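Local coordinates for DsbA family protein (Salmonella typhimurium, PDB 7JVE) that acts, as a trimer of thioredoxin-like subunits, both as a thiol oxidase and as a disulfide isomerase, at residues A[79-89]-A[213-224]. Sequence-based numbering, arbitrary orientation.
Sequences PNEAKAAVVMF and FSGTPAFVVMPQ
Phe213 turns an edge onto the face of the Phe89 ring, a T-shaped stack with planes at 66° and Phe213 CD2 3.8 Å from Phe89 CD1. Phe89 and Gln224 bury the most surface in this antiparallel strand pair, one at each end. Ala218 O lies at the Phe89 ring's edge while accepting the bond from Phe89 N, and Ala218 CB covers a face of the Phe213 ring. At the other end, Gln224, its chain bent at chi2 (-147°), reaches the 79-82 turn. There NE2 donates twice: to Ala82 O at 2.7 Å, in plane and on a lone pair, and to Asn80 O at 3.0 Å from above the carbonyl plane. Arg115 bonds to OE1, so both amide atoms are gripped, and Gln224 CG packs on Ala85 CB. Between these ends, paired backbone bonds join Ala85 to Met222, Val87 to Val220 and Phe89 to Ala218. On the Val86 and Met88 face, the Met88 and Phe219 side chains cross at a slant, Met88 CG meeting Phe219 CD2 and CE2, with SD at the ring's edge in a Met-aromatic contact.

These are central strands of the thioredoxin fold: strand 115-120 runs parallel to 84-89 on its far side, strand 234-237 flanks 218-223, helices 95-110 and 242-253 cover the sheet face that carries Val86, Met88 and Phe219, and Pro217 touches Cys97 of the Cys94-Cys97 disulfide.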
loop_
_atom_site.group_PDB
_atom_site.type_symbol
_atom_site.label_atom_id
_atom_site.label_comp_id
_atom_site.label_asym_id
_atom_site.label_seq_id
_atom_site.Cartn_x
_atom_site.Cartn_y
_atom_site.Cartn_z
ATOM N N PRO A 79 -0.966 -4.278 39.897
ATOM C CA PRO A 79 -1.445 -3.576 41.102
ATOM C C PRO A 79 -2.256 -2.334 40.746
ATOM O O PRO A 79 -1.950 -1.617 39.784
ATOM C CB PRO A 79 -0.158 -3.216 41.857
ATOM C CG PRO A 79 0.980 -3.479 40.913
ATOM C CD PRO A 79 0.501 -4.323 39.777
ATOM N N ASN A 80 -3.312 -2.096 41.533
ATOM C CA ASN A 80 -4.184 -0.955 41.259
ATOM C C ASN A 80 -3.443 0.365 41.404
ATOM O O ASN A 80 -3.778 1.333 40.715
ATOM C CB ASN A 80 -5.402 -0.951 42.184
ATOM C CG ASN A 80 -6.220 -2.213 42.067
ATOM O OD1 ASN A 80 -6.517 -2.699 40.961
ATOM N ND2 ASN A 80 -6.614 -2.749 43.216
ATOM N N GLU A 81 -2.464 0.426 42.311
ATOM C CA GLU A 81 -1.654 1.613 42.550
ATOM C C GLU A 81 -0.284 1.523 41.887
ATOM O O GLU A 81 0.639 2.238 42.294
ATOM C CB GLU A 81 -1.475 1.857 44.050
ATOM C CG GLU A 81 -2.763 2.039 44.855
ATOM C CD GLU A 81 -3.750 2.989 44.187
ATOM O OE1 GLU A 81 -3.332 3.742 43.275
ATOM O OE2 GLU A 81 -4.945 2.975 44.567
ATOM N N ALA A 82 -0.128 0.656 40.884
ATOM C CA ALA A 82 1.099 0.620 40.100
ATOM C C ALA A 82 1.544 2.022 39.712
ATOM O O ALA A 82 0.724 2.917 39.458
ATOM C CB ALA A 82 0.920 -0.207 38.824
ATOM N N LYS A 83 2.866 2.199 39.618
ATOM C CA LYS A 83 3.372 3.514 39.264
ATOM C C LYS A 83 3.149 3.793 37.786
ATOM O O LYS A 83 2.941 4.950 37.407
ATOM C CB LYS A 83 4.853 3.659 39.590
ATOM C CG LYS A 83 5.286 5.116 39.463
ATOM C CD LYS A 83 6.715 5.406 39.834
ATOM C CE LYS A 83 6.974 6.937 39.862
ATOM N NZ LYS A 83 8.422 7.215 40.136
ATOM N N ALA A 84 3.133 2.750 36.946
ATOM C CA ALA A 84 2.875 2.909 35.519
ATOM C C ALA A 84 1.683 2.071 35.070
ATOM O O ALA A 84 1.441 0.963 35.569
ATOM C CB ALA A 84 4.094 2.534 34.676
ATOM N N ALA A 85 0.958 2.610 34.093
ATOM C CA ALA A 85 -0.158 1.918 33.474
ATOM C C ALA A 85 0.021 1.850 31.961
ATOM O O ALA A 85 0.593 2.745 31.327
ATOM C CB ALA A 85 -1.492 2.592 33.808
ATOM N N VAL A 86 -0.486 0.761 31.396
ATOM C CA VAL A 86 -0.553 0.539 29.961
ATOM C C VAL A 86 -2.022 0.336 29.657
ATOM O O VAL A 86 -2.617 -0.647 30.109
ATOM C CB VAL A 86 0.277 -0.678 29.527
ATOM C CG1 VAL A 86 0.099 -0.952 28.027
ATOM C CG2 VAL A 86 1.728 -0.474 29.894
ATOM N N VAL A 87 -2.619 1.273 28.929
ATOM C CA VAL A 87 -4.038 1.246 28.603
ATOM C C VAL A 87 -4.168 0.760 27.167
ATOM O O VAL A 87 -3.543 1.324 26.263
ATOM C CB VAL A 87 -4.670 2.639 28.782
ATOM C CG1 VAL A 87 -6.175 2.585 28.556
ATOM C CG2 VAL A 87 -4.360 3.187 30.153
ATOM N N MET A 88 -4.957 -0.293 26.944
ATOM C CA MET A 88 -5.002 -0.927 25.630
ATOM C C MET A 88 -6.404 -0.849 25.041
ATOM O O MET A 88 -7.351 -1.434 25.586
ATOM C CB MET A 88 -4.514 -2.378 25.685
ATOM C CG MET A 88 -3.125 -2.551 26.301
ATOM S SD MET A 88 -2.722 -4.205 26.934
ATOM C CE MET A 88 -3.949 -4.447 28.226
ATOM N N PHE A 89 -6.521 -0.116 23.932
ATOM C CA PHE A 89 -7.719 -0.071 23.107
ATOM C C PHE A 89 -7.623 -1.154 22.032
ATOM O O PHE A 89 -6.693 -1.156 21.217
ATOM C CB PHE A 89 -7.869 1.312 22.480
ATOM C CG PHE A 89 -8.141 2.396 23.484
ATOM C CD1 PHE A 89 -7.118 2.884 24.288
ATOM C CD2 PHE A 89 -9.442 2.890 23.659
ATOM C CE1 PHE A 89 -7.366 3.895 25.216
ATOM C CE2 PHE A 89 -9.709 3.889 24.581
ATOM C CZ PHE A 89 -8.668 4.406 25.371
ATOM N N PHE A 213 -8.853 7.964 18.869
ATOM C CA PHE A 213 -8.558 6.570 18.542
ATOM C C PHE A 213 -9.716 5.873 17.839
ATOM O O PHE A 213 -9.747 4.637 17.800
ATOM C CB PHE A 213 -8.254 5.755 19.813
ATOM C CG PHE A 213 -7.005 6.172 20.556
ATOM C CD1 PHE A 213 -5.957 6.792 19.905
ATOM C CD2 PHE A 213 -6.883 5.897 21.915
ATOM C CE1 PHE A 213 -4.812 7.136 20.589
ATOM C CE2 PHE A 213 -5.748 6.258 22.603
ATOM C CZ PHE A 213 -4.717 6.886 21.945
ATOM N N SER A 214 -10.708 6.605 17.350
ATOM C CA SER A 214 -11.886 5.937 16.793
ATOM C C SER A 214 -11.487 5.038 15.627
ATOM O O SER A 214 -10.866 5.489 14.657
ATOM C CB SER A 214 -12.921 6.960 16.345
ATOM O OG SER A 214 -14.180 6.337 16.190
ATOM N N GLY A 215 -11.835 3.756 15.725
ATOM C CA GLY A 215 -11.478 2.841 14.666
ATOM C C GLY A 215 -10.027 2.417 14.640
ATOM O O GLY A 215 -9.649 1.679 13.735
ATOM N N THR A 216 -9.207 2.843 15.596
ATOM C CA THR A 216 -7.763 2.606 15.553
ATOM C C THR A 216 -7.258 2.092 16.899
ATOM O O THR A 216 -7.141 2.882 17.861
ATOM C CB THR A 216 -7.004 3.869 15.124
ATOM O OG1 THR A 216 -7.130 4.882 16.121
ATOM C CG2 THR A 216 -7.513 4.433 13.752
ATOM N N PRO A 217 -6.922 0.811 17.014
ATOM C CA PRO A 217 -6.337 0.303 18.265
ATOM C C PRO A 217 -5.049 1.035 18.630
ATOM O O PRO A 217 -4.300 1.493 17.761
ATOM C CB PRO A 217 -6.073 -1.176 17.957
ATOM C CG PRO A 217 -7.057 -1.503 16.851
ATOM C CD PRO A 217 -7.048 -0.243 15.995
ATOM N N ALA A 218 -4.792 1.137 19.938
ATOM C CA ALA A 218 -3.671 1.931 20.440
ATOM C C ALA A 218 -3.368 1.568 21.883
ATOM O O ALA A 218 -4.209 1.008 22.599
ATOM C CB ALA A 218 -3.939 3.445 20.352
ATOM N N PHE A 219 -2.143 1.896 22.289
ATOM C CA PHE A 219 -1.664 1.815 23.664
ATOM C C PHE A 219 -1.411 3.222 24.177
ATOM O O PHE A 219 -0.845 4.048 23.454
ATOM C CB PHE A 219 -0.340 1.043 23.777
ATOM C CG PHE A 219 -0.426 -0.394 23.369
ATOM C CD1 PHE A 219 -0.187 -0.766 22.051
ATOM C CD2 PHE A 219 -0.725 -1.377 24.296
ATOM C CE1 PHE A 219 -0.256 -2.081 21.666
ATOM C CE2 PHE A 219 -0.801 -2.710 23.910
ATOM C CZ PHE A 219 -0.573 -3.063 22.595
ATOM N N VAL A 220 -1.791 3.478 25.430
ATOM C CA VAL A 220 -1.339 4.642 26.181
ATOM C C VAL A 220 -0.558 4.154 27.390
ATOM O O VAL A 220 -1.087 3.406 28.228
ATOM C CB VAL A 220 -2.490 5.546 26.643
ATOM C CG1 VAL A 220 -1.901 6.863 27.172
ATOM C CG2 VAL A 220 -3.485 5.779 25.518
ATOM N N VAL A 221 0.684 4.604 27.496
ATOM C CA VAL A 221 1.576 4.256 28.590
ATOM C C VAL A 221 1.908 5.544 29.337
ATOM O O VAL A 221 2.404 6.505 28.737
ATOM C CB VAL A 221 2.842 3.562 28.072
ATOM C CG1 VAL A 221 3.640 2.979 29.229
ATOM C CG2 VAL A 221 2.448 2.483 27.025
ATOM N N MET A 222 1.639 5.566 30.639
ATOM C CA MET A 222 1.695 6.800 31.403
ATOM C C MET A 222 1.818 6.481 32.883
ATOM O O MET A 222 1.354 5.423 33.332
ATOM C CB MET A 222 0.451 7.650 31.137
ATOM C CG MET A 222 -0.816 7.012 31.647
ATOM S SD MET A 222 -2.325 7.837 31.111
ATOM C CE MET A 222 -1.923 9.572 31.351
ATOM N N PRO A 223 2.445 7.362 33.663
ATOM C CA PRO A 223 2.381 7.231 35.122
ATOM C C PRO A 223 0.952 7.424 35.595
ATOM O O PRO A 223 0.170 8.163 34.999
ATOM C CB PRO A 223 3.292 8.360 35.638
ATOM C CG PRO A 223 4.049 8.840 34.428
ATOM C CD PRO A 223 3.146 8.592 33.259
ATOM N N GLN A 224 0.615 6.753 36.692
ATOM C CA GLN A 224 -0.743 6.857 37.198
ATOM C C GLN A 224 -0.938 8.108 38.042
ATOM O O GLN A 224 -2.034 8.678 38.036
ATOM C CB GLN A 224 -1.093 5.607 37.999
ATOM C CG GLN A 224 -1.195 4.320 37.174
ATOM C CD GLN A 224 -2.246 3.385 37.732
ATOM O OE1 GLN A 224 -3.361 3.336 37.234
ATOM N NE2 GLN A 224 -1.902 2.666 38.799
#